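Local coordinates for protein metallopeptidase containing co-catalytic metalloactive site (Shewanella denitrificans OS217, PDB 3B2Y) that probably acts as a zinc-dependent metallocarboxypeptidase of the M14 family, here with a nickel ion held in its metal site, at residues A[16-21]-A[82-87]; A[36-41]-A[92-97]; A[48-53]-A[110-115]; A[64-69]-A[100-105]; A[167-172]-A[243-248]. One frame throughout, in Å; residues are numbered along the deposited sequence.

Interaction 1: A[16-21]-A[82-87]; sequences EIFNCQ and GPWGML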
# COMPACT_ATOMS: atom_id res chain seq x y z
N GLU A 16 17.83 5.72 7.92
CA GLU A 16 18.42 5.59 9.24
C GLU A 16 17.63 4.60 10.11
O GLU A 16 18.23 3.93 10.93
CB GLU A 16 18.54 6.94 9.94
CG GLU A 16 19.40 6.91 11.19
N ILE A 17 16.30 4.53 9.94
CA ILE A 17 15.47 3.61 10.72
C ILE A 17 15.96 2.19 10.46
O ILE A 17 16.12 1.41 11.40
CB ILE A 17 13.96 3.70 10.34
CG1 ILE A 17 13.36 5.09 10.71
CG2 ILE A 17 13.15 2.52 10.95
CD1 ILE A 17 11.89 5.32 10.22
N PHE A 18 16.22 1.86 9.19
CA PHE A 18 16.56 0.48 8.81
C PHE A 18 18.05 0.27 8.58
O PHE A 18 18.51 -0.87 8.40
CB PHE A 18 15.67 0.03 7.66
CG PHE A 18 14.21 -0.04 8.03
CD1 PHE A 18 13.72 -1.11 8.79
CD2 PHE A 18 13.34 0.97 7.67
CE1 PHE A 18 12.39 -1.16 9.17
CE2 PHE A 18 12.02 0.94 8.04
CZ PHE A 18 11.53 -0.13 8.79
N ASN A 19 18.81 1.35 8.62
CA ASN A 19 20.25 1.35 8.37
C ASN A 19 20.61 0.69 7.06
O ASN A 19 21.54 -0.14 6.99
CB ASN A 19 21.01 0.70 9.54
CG ASN A 19 22.50 0.99 9.49
OD1 ASN A 19 22.96 1.95 8.83
ND2 ASN A 19 23.28 0.18 10.22
N CYS A 20 19.87 1.01 6.01
CA CYS A 20 20.19 0.48 4.72
C CYS A 20 19.64 1.38 3.65
O CYS A 20 18.94 2.33 3.94
CB CYS A 20 19.59 -0.92 4.61
SG CYS A 20 17.82 -0.95 4.66
N GLN A 21 19.96 1.05 2.41
CA GLN A 21 19.37 1.72 1.28
C GLN A 21 17.98 1.20 1.00
O GLN A 21 17.62 0.02 1.26
CB GLN A 21 20.24 1.49 0.05
CG GLN A 21 20.05 2.53 -1.02
CD GLN A 21 21.33 2.66 -1.92
OE1 GLN A 21 22.12 3.56 -1.74
NE2 GLN A 21 21.50 1.74 -2.86
N GLY A 82 6.53 2.94 1.06
CA GLY A 82 5.41 2.06 1.37
C GLY A 82 5.82 0.73 2.04
O GLY A 82 5.45 0.46 3.17
N PRO A 83 6.58 -0.11 1.33
CA PRO A 83 6.93 -1.40 1.91
C PRO A 83 7.76 -1.22 3.20
O PRO A 83 7.49 -1.92 4.19
CB PRO A 83 7.71 -2.08 0.79
CG PRO A 83 7.26 -1.38 -0.42
CD PRO A 83 7.10 0.02 -0.04
N TRP A 84 8.68 -0.25 3.24
CA TRP A 84 9.41 0.00 4.50
C TRP A 84 8.49 0.59 5.60
O TRP A 84 8.69 0.29 6.78
CB TRP A 84 10.67 0.88 4.31
CG TRP A 84 11.73 0.25 3.48
CD1 TRP A 84 11.99 0.49 2.20
CD2 TRP A 84 12.66 -0.74 3.91
NE1 TRP A 84 13.05 -0.26 1.77
CE2 TRP A 84 13.49 -1.03 2.81
CE3 TRP A 84 12.88 -1.42 5.13
CZ2 TRP A 84 14.46 -2.00 2.87
CZ3 TRP A 84 13.88 -2.36 5.20
CH2 TRP A 84 14.69 -2.62 4.08
N GLY A 85 7.49 1.39 5.19
CA GLY A 85 6.43 1.90 6.07
C GLY A 85 5.68 0.76 6.72
O GLY A 85 5.42 0.77 7.94
N MSE A 86 5.37 -0.27 5.94
CA MSE A 86 4.70 -1.44 6.51
C MSE A 86 5.54 -2.19 7.51
O MSE A 86 5.04 -2.67 8.51
CB MSE A 86 4.22 -2.37 5.41
CG MSE A 86 3.08 -3.29 5.93
SE MSE A 86 2.42 -4.41 4.49
CE MSE A 86 2.05 -2.91 3.21
N LEU A 87 6.82 -2.35 7.21
CA LEU A 87 7.73 -2.98 8.14
C LEU A 87 7.84 -2.22 9.47
O LEU A 87 7.90 -2.84 10.55
CB LEU A 87 9.09 -3.17 7.47
CG LEU A 87 10.15 -4.01 8.13
CD1 LEU A 87 9.59 -5.36 8.60
CD2 LEU A 87 11.23 -4.20 7.07
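A phenylalanine ring and a cysteine sulfur from one short turn, F18 and C20, both come up against the six-membered ring of W84 from the same side. The F18 and W84 rings lie 4.8 Å apart between centroids with their planes at 43°, an oblique pairing. Atom by atom, W84 CE3 sits over one face of the F18 ring, displaced toward its rim, and approaches F18 CG to 3.5 Å. The opposite face of F18 is taken by CG2 of its own neighbour I17, so the ring is sandwiched. Farther round the indole, C20 SG lies 3.6 Å from W84 CH2, a slanting sulfur-aromatic contact. The sulfur gets there because SG lies between the backbone N and the carbonyl carbon of C20 (chi1 64°). One helical turn on from W84, L87 adds to the patch: its CG meets F18 CE1 at 3.8 Å. F18 CZ also comes near the helix backbone, 3.5 Å from W84 O. The packing is mostly apolar, and the polar end of the indole is satisfied separately, since W84 NE1 donates to the carbonyl of S22, which should help fix the rotation of the ring. V257 of helix 253-271 touches both F18 and W84, and F28 meets W84 edge-to-face. In the turn itself N19 and C20 both face S15, a G1 beta bulge. The arrangement is that of a tight two-stranded hairpin, 14-15 with 20-21, packed on helix 81-92, the helix of a beta-alpha-beta unit.

Interaction 2: A[36-41]-A[92-97]; sequences VNRLGL and GLQPAL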
# COMPACT_ATOMS: atom_id res chain seq x y z
N VAL A 36 7.04 -11.16 10.79
CA VAL A 36 5.90 -12.07 10.59
C VAL A 36 6.00 -13.35 11.48
O VAL A 36 4.99 -13.86 11.95
CB VAL A 36 5.66 -12.43 9.10
CG1 VAL A 36 5.86 -11.21 8.20
CG2 VAL A 36 6.48 -13.55 8.70
N ASN A 37 7.21 -13.83 11.73
CA ASN A 37 7.46 -14.93 12.64
C ASN A 37 6.95 -14.54 14.04
O ASN A 37 6.28 -15.33 14.70
CB ASN A 37 8.96 -15.26 12.71
CG ASN A 37 9.33 -16.13 13.91
OD1 ASN A 37 9.43 -15.65 15.05
ND2 ASN A 37 9.56 -17.42 13.67
N ARG A 38 7.28 -13.32 14.45
CA ARG A 38 7.01 -12.86 15.80
C ARG A 38 5.51 -12.66 16.01
O ARG A 38 4.98 -12.92 17.08
CB ARG A 38 7.78 -11.55 16.07
CG ARG A 38 7.57 -10.96 17.48
CD ARG A 38 8.26 -9.59 17.60
NE ARG A 38 7.72 -8.58 16.69
CZ ARG A 38 6.63 -7.84 16.93
NH1 ARG A 38 5.89 -8.05 18.00
NH2 ARG A 38 6.22 -6.95 16.04
N LEU A 39 4.83 -12.17 14.98
CA LEU A 39 3.43 -11.87 15.03
C LEU A 39 2.54 -13.07 14.77
O LEU A 39 1.32 -12.96 14.95
CB LEU A 39 3.12 -10.75 14.07
CG LEU A 39 3.64 -9.38 14.48
CD1 LEU A 39 3.55 -8.42 13.28
CD2 LEU A 39 2.87 -8.83 15.72
N GLY A 40 3.13 -14.21 14.37
CA GLY A 40 2.40 -15.45 14.12
C GLY A 40 1.59 -15.40 12.83
O GLY A 40 0.50 -15.96 12.73
N LEU A 41 2.12 -14.69 11.86
CA LEU A 41 1.37 -14.51 10.61
C LEU A 41 1.70 -15.68 9.65
O LEU A 41 2.79 -16.21 9.67
CB LEU A 41 1.70 -13.15 10.01
CG LEU A 41 1.10 -11.87 10.57
CD1 LEU A 41 1.80 -10.65 9.98
CD2 LEU A 41 -0.37 -11.81 10.29
N GLY A 92 5.74 -2.21 15.30
CA GLY A 92 4.99 -1.59 16.41
C GLY A 92 3.84 -2.42 16.97
O GLY A 92 3.38 -2.17 18.07
N LEU A 93 3.44 -3.46 16.25
CA LEU A 93 2.25 -4.27 16.55
C LEU A 93 2.57 -5.41 17.52
O LEU A 93 3.65 -5.92 17.50
CB LEU A 93 1.79 -4.94 15.26
CG LEU A 93 1.24 -4.04 14.16
CD1 LEU A 93 0.62 -4.87 13.04
CD2 LEU A 93 0.23 -3.06 14.74
N GLN A 94 1.56 -5.85 18.26
CA GLN A 94 1.60 -7.10 19.00
C GLN A 94 0.54 -8.06 18.45
O GLN A 94 -0.45 -7.64 17.84
CB GLN A 94 1.36 -6.81 20.50
CG GLN A 94 2.55 -6.11 21.24
CD GLN A 94 3.86 -6.91 21.16
OE1 GLN A 94 3.87 -8.12 21.32
NE2 GLN A 94 4.97 -6.21 20.92
N PRO A 95 0.70 -9.35 18.70
CA PRO A 95 -0.33 -10.28 18.26
C PRO A 95 -1.76 -9.99 18.70
O PRO A 95 -2.68 -10.41 18.00
CB PRO A 95 0.14 -11.61 18.83
CG PRO A 95 1.61 -11.47 18.93
CD PRO A 95 1.81 -10.06 19.37
N ALA A 96 -1.98 -9.32 19.84
CA ALA A 96 -3.34 -8.94 20.27
C ALA A 96 -4.17 -8.19 19.22
O ALA A 96 -5.41 -8.24 19.29
CB ALA A 96 -3.30 -8.11 21.56
N LEU A 97 -3.52 -7.45 18.33
CA LEU A 97 -4.23 -6.73 17.25
C LEU A 97 -5.11 -7.75 16.52
O LEU A 97 -6.29 -7.54 16.30
CB LEU A 97 -3.28 -6.04 16.32
CG LEU A 97 -3.98 -5.54 15.04
CD1 LEU A 97 -5.15 -4.56 15.39
CD2 LEU A 97 -3.00 -4.98 14.04
O HOH W 1 6.01 -10.11 20.13
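R38 reaches from the last turn of helix 25-39 to the carbonyl of L93, just where that helix closes in a Schellman motif at G40. The R38 chain starts straight: CG stands anti to the backbone N (chi1 180°), and CB, CG and CD form an extended stem that brings the end of the chain nearer to the 92-97 loop. It then bends at chi3 (63°), where NE forms a salt bridge with E35 of the same helix. CZ comes 3.6 Å from L93 O, and beyond it the two terminal nitrogens close end-on upon that one oxygen, R38 NH1 and NH2 each donating to L93 O at 3.1 Å. The oxygen lies in the guanidinium plane, and this forked grip, together with E35, probably fixes the rotation of the group. One face of the guanidinium is backed by L39 CG. L39 itself sends CD2 into the 92-97 loop, 3.5 Å from L93 O and 4.0 Å from P95 CD. The contact thus ties the end of helix 25-39 to the loop that leads from helix 81-92 into strand 102-106, with F98 touching L39 beside it. A water bridges R38 to Q94, accepting from R38 NH1 at 3.0 Å and donating to Q94 OE1 at 3.2 Å.

Interaction 3: A[48-53]-A[110-115]; sequences SVDSFA and NPTGFK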
# COMPACT_ATOMS: atom_id res chain seq x y z
N SER A 48 5.93 -15.62 -7.78
CA SER A 48 7.34 -15.25 -7.66
C SER A 48 7.90 -14.85 -9.00
O SER A 48 7.49 -15.41 -10.02
CB SER A 48 8.14 -16.37 -6.98
OG SER A 48 8.59 -17.42 -7.76
N VAL A 49 8.81 -13.87 -9.02
CA VAL A 49 9.48 -13.46 -10.22
C VAL A 49 10.93 -13.14 -9.86
O VAL A 49 11.18 -12.54 -8.81
CB VAL A 49 8.75 -12.23 -10.84
CG1 VAL A 49 8.69 -11.13 -9.90
CG2 VAL A 49 9.43 -11.84 -12.20
N ASP A 50 11.86 -13.59 -10.69
CA ASP A 50 13.29 -13.33 -10.50
C ASP A 50 13.72 -13.79 -9.13
O ASP A 50 14.54 -13.16 -8.48
CB ASP A 50 13.61 -11.85 -10.74
CG ASP A 50 13.63 -11.48 -12.20
OD1 ASP A 50 13.59 -12.39 -13.08
OD2 ASP A 50 13.76 -10.26 -12.49
N SER A 51 13.15 -14.92 -8.69
CA SER A 51 13.44 -15.57 -7.40
C SER A 51 12.84 -14.90 -6.16
O SER A 51 13.06 -15.35 -5.04
CB SER A 51 14.95 -15.77 -7.22
OG SER A 51 15.43 -16.94 -7.90
N PHE A 52 12.09 -13.80 -6.34
CA PHE A 52 11.46 -13.08 -5.25
C PHE A 52 9.98 -13.40 -5.12
O PHE A 52 9.23 -13.22 -6.06
CB PHE A 52 11.56 -11.58 -5.46
CG PHE A 52 12.94 -11.07 -5.70
CD1 PHE A 52 13.90 -11.17 -4.73
CD2 PHE A 52 13.26 -10.48 -6.92
CE1 PHE A 52 15.19 -10.70 -4.94
CE2 PHE A 52 14.54 -10.00 -7.13
CZ PHE A 52 15.51 -10.14 -6.14
N ALA A 53 9.57 -13.84 -3.95
CA ALA A 53 8.18 -14.19 -3.68
C ALA A 53 7.31 -12.99 -3.51
O ALA A 53 7.70 -11.95 -2.94
CB ALA A 53 8.08 -15.10 -2.46
N ASN A 110 5.76 -5.71 -6.43
CA ASN A 110 6.68 -5.50 -7.53
C ASN A 110 8.18 -5.60 -7.07
O ASN A 110 8.89 -4.62 -6.96
CB ASN A 110 6.44 -4.14 -8.11
CG ASN A 110 7.32 -3.83 -9.32
OD1 ASN A 110 8.01 -4.68 -9.90
ND2 ASN A 110 7.25 -2.57 -9.74
N PRO A 111 8.61 -6.79 -6.71
CA PRO A 111 10.02 -6.85 -6.21
C PRO A 111 11.07 -6.51 -7.22
O PRO A 111 12.09 -5.93 -6.84
CB PRO A 111 10.14 -8.32 -5.81
CG PRO A 111 9.10 -9.03 -6.63
CD PRO A 111 7.95 -8.07 -6.59
N THR A 112 10.87 -6.80 -8.50
CA THR A 112 11.91 -6.43 -9.50
C THR A 112 12.08 -4.88 -9.66
O THR A 112 13.20 -4.40 -9.70
CB THR A 112 11.71 -7.13 -10.83
OG1 THR A 112 10.56 -6.63 -11.51
CG2 THR A 112 11.63 -8.65 -10.61
N GLY A 113 10.98 -4.15 -9.63
CA GLY A 113 10.96 -2.69 -9.64
C GLY A 113 11.55 -2.12 -8.35
O GLY A 113 12.32 -1.14 -8.40
N PHE A 114 11.21 -2.71 -7.22
CA PHE A 114 11.70 -2.31 -5.90
C PHE A 114 13.25 -2.42 -5.88
O PHE A 114 13.91 -1.50 -5.43
CB PHE A 114 11.05 -3.15 -4.84
CG PHE A 114 11.45 -2.83 -3.43
CD1 PHE A 114 10.78 -1.85 -2.70
CD2 PHE A 114 12.43 -3.57 -2.80
CE1 PHE A 114 11.10 -1.61 -1.37
CE2 PHE A 114 12.76 -3.32 -1.47
CZ PHE A 114 12.08 -2.34 -0.76
N LYS A 115 13.77 -3.55 -6.33
CA LYS A 115 15.23 -3.79 -6.37
C LYS A 115 15.94 -2.73 -7.21
O LYS A 115 17.08 -2.32 -6.91
CB LYS A 115 15.51 -5.23 -6.92
CG LYS A 115 16.97 -5.58 -7.05
CD LYS A 115 17.12 -7.04 -7.52
CE LYS A 115 18.52 -7.30 -8.02
NZ LYS A 115 18.67 -6.72 -9.38
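F52 and P111 meet through their beta carbons, F52 CB lying 3.6 Å from P111 CB as the two side chains slide past each other in opposite directions. The same proline ring turns its CG toward V49, whose CG1 is 3.9 Å from P111 CG. The methyl of T112 lies beside it: T112 CG2 packs on V49 CG1, touches D50 OD2 at 3.3 Å and lies near the plane of the F52 ring at its edge. At the far end of that ring, K115 crosses at about a right angle and lays CD 3.8 Å from F52 CZ, so the aliphatic part of the lysine, rather than its amine, makes the contact.

A second shell sets these groups. V49 to F52 is a type I' turn closing the hairpin of strands 42-49 and 52-58, and D50 O stands over one face of the F52 ring, 3.3 Å above its plane. The D50 carboxylate is drawn toward R122 by a salt bridge from R122 NE, while T112 OG1 bonds to the backbone N of R122, so R122 probably helps to position both side chains. On the helix side N110 is the N-cap: its OD1 accepts from G113 N at 3.0 Å, with the donor standing above the carbonyl plane. N110 ND2 in turn donates to F75 O.

The hairpin tip thus rests on the first turn of helix 111-115, and helix 25-39 borders the junction, with Y29 touching both F52 and P111 and I25 packing on P111 and F114.

Interaction 4: A[64-69]-A[100-105]; sequences SDLPSL and RVNLSL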
# COMPACT_ATOMS: atom_id res chain seq x y z
N SER A 64 -15.10 -14.97 11.35
CA SER A 64 -16.25 -14.35 10.64
C SER A 64 -16.80 -13.09 11.33
O SER A 64 -17.31 -12.17 10.68
CB SER A 64 -17.38 -15.37 10.54
OG SER A 64 -17.68 -15.88 11.83
N ASP A 65 -16.67 -13.07 12.64
CA ASP A 65 -17.13 -11.95 13.46
C ASP A 65 -16.20 -10.73 13.48
O ASP A 65 -16.59 -9.71 14.07
CB ASP A 65 -17.35 -12.43 14.90
CG ASP A 65 -16.13 -13.16 15.47
OD1 ASP A 65 -15.52 -13.97 14.73
OD2 ASP A 65 -15.78 -12.95 16.66
N LEU A 66 -15.02 -10.80 12.83
CA LEU A 66 -14.02 -9.72 12.87
C LEU A 66 -13.95 -9.07 11.49
O LEU A 66 -14.16 -9.77 10.50
CB LEU A 66 -12.63 -10.26 13.26
CG LEU A 66 -12.45 -10.97 14.62
CD1 LEU A 66 -10.98 -11.43 14.75
CD2 LEU A 66 -12.91 -10.05 15.80
N PRO A 67 -13.70 -7.74 11.41
CA PRO A 67 -13.58 -7.19 10.08
C PRO A 67 -12.32 -7.69 9.37
O PRO A 67 -11.32 -8.06 10.00
CB PRO A 67 -13.53 -5.67 10.33
CG PRO A 67 -13.00 -5.54 11.74
CD PRO A 67 -13.55 -6.71 12.45
N SER A 68 -12.38 -7.69 8.05
CA SER A 68 -11.27 -8.15 7.23
C SER A 68 -10.74 -6.95 6.48
O SER A 68 -11.45 -6.32 5.72
CB SER A 68 -11.71 -9.23 6.24
OG SER A 68 -12.15 -10.42 6.89
N LEU A 69 -9.46 -6.66 6.71
CA LEU A 69 -8.80 -5.50 6.16
C LEU A 69 -7.53 -6.00 5.48
O LEU A 69 -6.91 -6.98 5.95
CB LEU A 69 -8.40 -4.48 7.21
CG LEU A 69 -9.44 -3.94 8.17
CD1 LEU A 69 -8.72 -2.98 9.15
CD2 LEU A 69 -10.59 -3.27 7.46
N ARG A 100 -8.91 -8.65 17.15
CA ARG A 100 -10.03 -7.80 16.79
C ARG A 100 -10.19 -7.55 15.31
O ARG A 100 -11.19 -6.98 14.91
CB ARG A 100 -10.04 -6.51 17.60
CG ARG A 100 -9.19 -5.41 17.15
CD ARG A 100 -9.58 -4.15 17.95
NE ARG A 100 -8.84 -3.01 17.42
CZ ARG A 100 -7.55 -2.78 17.67
NH1 ARG A 100 -6.87 -3.54 18.53
NH2 ARG A 100 -6.96 -1.74 17.11
N VAL A 101 -9.25 -8.05 14.51
CA VAL A 101 -9.28 -7.82 13.06
C VAL A 101 -8.59 -8.94 12.31
O VAL A 101 -7.55 -9.47 12.74
CB VAL A 101 -8.70 -6.42 12.72
CG1 VAL A 101 -7.24 -6.34 13.11
CG2 VAL A 101 -8.90 -6.04 11.20
N ASN A 102 -9.16 -9.33 11.17
CA ASN A 102 -8.44 -10.23 10.25
C ASN A 102 -7.62 -9.32 9.36
O ASN A 102 -8.12 -8.76 8.42
CB ASN A 102 -9.43 -11.05 9.44
CG ASN A 102 -10.31 -11.90 10.29
OD1 ASN A 102 -9.82 -12.63 11.17
ND2 ASN A 102 -11.63 -11.88 10.01
N LEU A 103 -6.38 -9.08 9.73
CA LEU A 103 -5.54 -8.14 8.95
C LEU A 103 -4.72 -8.96 7.97
O LEU A 103 -4.09 -9.95 8.34
CB LEU A 103 -4.65 -7.27 9.83
CG LEU A 103 -3.77 -6.18 9.16
CD1 LEU A 103 -4.63 -5.24 8.29
CD2 LEU A 103 -3.07 -5.33 10.18
N SER A 104 -4.84 -8.59 6.70
CA SER A 104 -4.02 -9.18 5.63
C SER A 104 -3.04 -8.16 5.12
O SER A 104 -3.34 -6.98 5.09
CB SER A 104 -4.96 -9.71 4.58
OG SER A 104 -5.77 -10.79 5.11
N LEU A 105 -1.83 -8.60 4.76
CA LEU A 105 -0.73 -7.71 4.35
C LEU A 105 -0.08 -8.22 3.04
O LEU A 105 0.13 -9.39 2.88
CB LEU A 105 0.32 -7.67 5.44
CG LEU A 105 -0.17 -7.24 6.82
CD1 LEU A 105 0.88 -7.58 7.86
CD2 LEU A 105 -0.50 -5.76 6.79
O HOH W 2 -14.14 -10.99 8.16
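L66 spreads its two methyls over the backbone of R100 and V101 at the mouth of a parallel strand pair, the two strands of the beta-alpha-beta unit 68-73, 81-92, 102-106. CD2 rests on R100 O at 3.6 Å, while CD1 leans on V101 N and the amide oxygen of N102. P67 presses on the same carbonyl from its own position, with CD 3.4 Å from R100 O. An alanine in place of L66 would probably strip away the methyls that pack on R100 O and V101 N and open a gap beside the N102 amide. The bump on the other strand is V101 CG2, which fits the hollow between P67 O and the branch of L69, 3.7 Å from L69 CD1. On the same face farther along, L103 CD1 fills in against L69 CB at 4.0 Å. N102 goes to the opposite face, where its side chain crosses L66 at about a right angle and comes near S68 OG; its ND2 donates to R63 O, outside the pair. Helix 253-271 closes the leucine face through F267, C271 and I268. The backbones zip together in parallel register, S68 beside N102 and L69 beside L103: N102 N donates to P67 O at 2.8 Å, L69 N to N102 O at 3.0 Å, and S104 N to L69 O at 2.7 Å, with an N-H...O angle of 167°.

Interaction 5: A[167-172]-A[243-248]; sequences LTCHED and ACSETP. With NI (nickel (II) ion), chain C.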
# COMPACT_ATOMS: atom_id res chain seq x y z
N LEU A 167 -6.34 -0.48 2.15
CA LEU A 167 -5.45 0.66 2.05
C LEU A 167 -4.23 0.22 1.26
O LEU A 167 -3.66 -0.81 1.52
CB LEU A 167 -4.99 1.12 3.41
CG LEU A 167 -3.92 2.21 3.55
CD1 LEU A 167 -4.39 3.54 3.01
CD2 LEU A 167 -3.44 2.36 5.01
N THR A 168 -3.94 0.98 0.22
CA THR A 168 -2.69 0.90 -0.52
C THR A 168 -1.84 2.12 -0.19
O THR A 168 -2.33 3.31 -0.08
CB THR A 168 -2.92 0.84 -2.06
OG1 THR A 168 -3.61 2.00 -2.49
CG2 THR A 168 -3.75 -0.33 -2.46
N CYS A 169 -0.55 1.84 -0.03
CA CYS A 169 0.39 2.86 0.37
C CYS A 169 1.32 3.13 -0.78
O CYS A 169 2.26 2.35 -1.02
CB CYS A 169 1.17 2.37 1.58
SG CYS A 169 0.01 2.41 3.02
N HIS A 170 1.03 4.21 -1.47
CA HIS A 170 1.83 4.75 -2.53
C HIS A 170 2.63 6.03 -2.21
O HIS A 170 2.53 6.66 -1.14
CB HIS A 170 0.92 5.04 -3.74
CG HIS A 170 0.41 3.80 -4.43
ND1 HIS A 170 0.73 3.46 -5.74
CD2 HIS A 170 -0.45 2.84 -4.00
CE1 HIS A 170 0.13 2.32 -6.05
NE2 HIS A 170 -0.60 1.93 -5.03
N GLU A 171 3.41 6.44 -3.18
CA GLU A 171 4.08 7.72 -3.08
C GLU A 171 3.99 8.42 -4.41
O GLU A 171 3.92 7.80 -5.47
CB GLU A 171 5.55 7.57 -2.72
CG GLU A 171 5.93 6.69 -1.51
CD GLU A 171 7.28 7.13 -0.92
OE1 GLU A 171 7.28 8.14 -0.17
OE2 GLU A 171 8.33 6.45 -1.18
N ASP A 172 4.06 9.72 -4.35
CA ASP A 172 4.14 10.52 -5.56
C ASP A 172 5.55 11.13 -5.57
O ASP A 172 5.85 12.12 -4.86
CB ASP A 172 3.04 11.55 -5.57
CG ASP A 172 2.92 12.27 -6.92
OD1 ASP A 172 3.97 12.45 -7.57
OD2 ASP A 172 1.78 12.65 -7.30
N ALA A 243 -8.69 3.24 0.33
CA ALA A 243 -7.89 4.45 0.17
C ALA A 243 -6.53 4.13 -0.43
O ALA A 243 -6.03 3.05 -0.31
CB ALA A 243 -7.71 5.19 1.52
N CYS A 244 -5.96 5.11 -1.10
CA CYS A 244 -4.58 5.01 -1.56
C CYS A 244 -3.87 6.25 -1.06
O CYS A 244 -4.22 7.37 -1.49
CB CYS A 244 -4.60 4.93 -3.07
SG CYS A 244 -2.98 5.00 -3.84
N SER A 245 -2.97 6.09 -0.10
CA SER A 245 -2.22 7.25 0.36
C SER A 245 -1.08 7.54 -0.61
O SER A 245 -0.51 6.62 -1.25
CB SER A 245 -1.70 7.05 1.77
OG SER A 245 -1.04 5.81 1.89
N GLU A 246 -0.73 8.81 -0.70
CA GLU A 246 0.37 9.25 -1.53
C GLU A 246 1.28 10.16 -0.70
O GLU A 246 0.96 11.37 -0.53
CB GLU A 246 -0.17 10.05 -2.71
CG GLU A 246 -0.98 9.24 -3.73
CD GLU A 246 -0.12 8.44 -4.69
OE1 GLU A 246 1.13 8.52 -4.61
OE2 GLU A 246 -0.71 7.73 -5.54
N THR A 247 2.38 9.60 -0.18
CA THR A 247 3.42 10.42 0.46
C THR A 247 4.35 11.08 -0.61
O THR A 247 4.56 10.52 -1.72
CB THR A 247 4.18 9.62 1.55
OG1 THR A 247 4.63 8.37 1.02
CG2 THR A 247 3.26 9.34 2.78
N PRO A 248 4.89 12.28 -0.33
CA PRO A 248 5.74 13.02 -1.26
C PRO A 248 7.16 12.48 -1.32
O PRO A 248 7.86 12.47 -0.29
CB PRO A 248 5.74 14.43 -0.69
CG PRO A 248 5.37 14.27 0.77
CD PRO A 248 4.64 13.01 0.92
NI NI C . 2.20 4.54 -7.04
O HOH W 3 1.35 6.39 1.26
O HOH W 4 1.77 6.78 -6.76
O HOH W 5 1.09 5.34 -8.24
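H170 and C244 pack closely where strands 165-172 and 242-248 run side by side: C244 SG lies 3.3 Å from H170 CD2, oblique to the imidazole. The backbones are just as tightly laced, in parallel, by alternating bonds, among them S245 N to T168 O, H170 N to S245 O at 2.9 Å and T247 N to H170 O. On the face of C169 and E171, T247 OG1 donates to E171 OE1 at 2.9 Å, meeting it on the anti side. That carboxylate has further partners, R256 NE in a salt bridge and A81 N, which would probably help to stabilise a buried carboxylate. An alanine in place of E171 would probably leave R256 without its counter-charge and the T247 hydroxyl without this acceptor. A water on this face donates to H170 O.

The looser part is the metal and water end, at H170 ND1 and the E246 carboxylate. With CG anti to the carbonyl carbon (chi1 -70°), the H170 ring stands off the sheet, where ND1 binds the nickel ion at 2.2 Å, with H76 and E79 completing the protein ligands. A nickel-bound water lies 2.7 Å from E171 O and beside the carboxylate of E246, a residue predicted to be the proton donor/acceptor, consistent with a metallopeptidase active site.

Strand 68-73 flanks 165-172, and the antiparallel strand 179-183 flanks 242-248 with Y181 against C244 and E246. Helices 253-271 and 191-201 cover the face of C169 and E171, M264 on L167 and C169, L200 on S245 and T247.

Overall arrangement
Helix 81-92 links most of the contacts. In interaction 1 it carries W84, which also packs on F114 of interaction 3 (W84 NE1 to F114 CZ 3.4 Å), the centres of interactions 1 and 3 being about 17 Å apart. Its inner side reaches the sheet, M86 SE lying 4.0 Å from L105 CD2 of interaction 4 and G82 CA 4.3 Å from C169 CB of interaction 5. Interaction 2, at the helix's far end, touches interaction 4 through L41 and L105. Interactions 4 and 5 belong to one sheet, with centres about 21 Å apart. Only interaction 5 holds the nickel site; the P111 side chain of interaction 3 is about 14 Å from the metal.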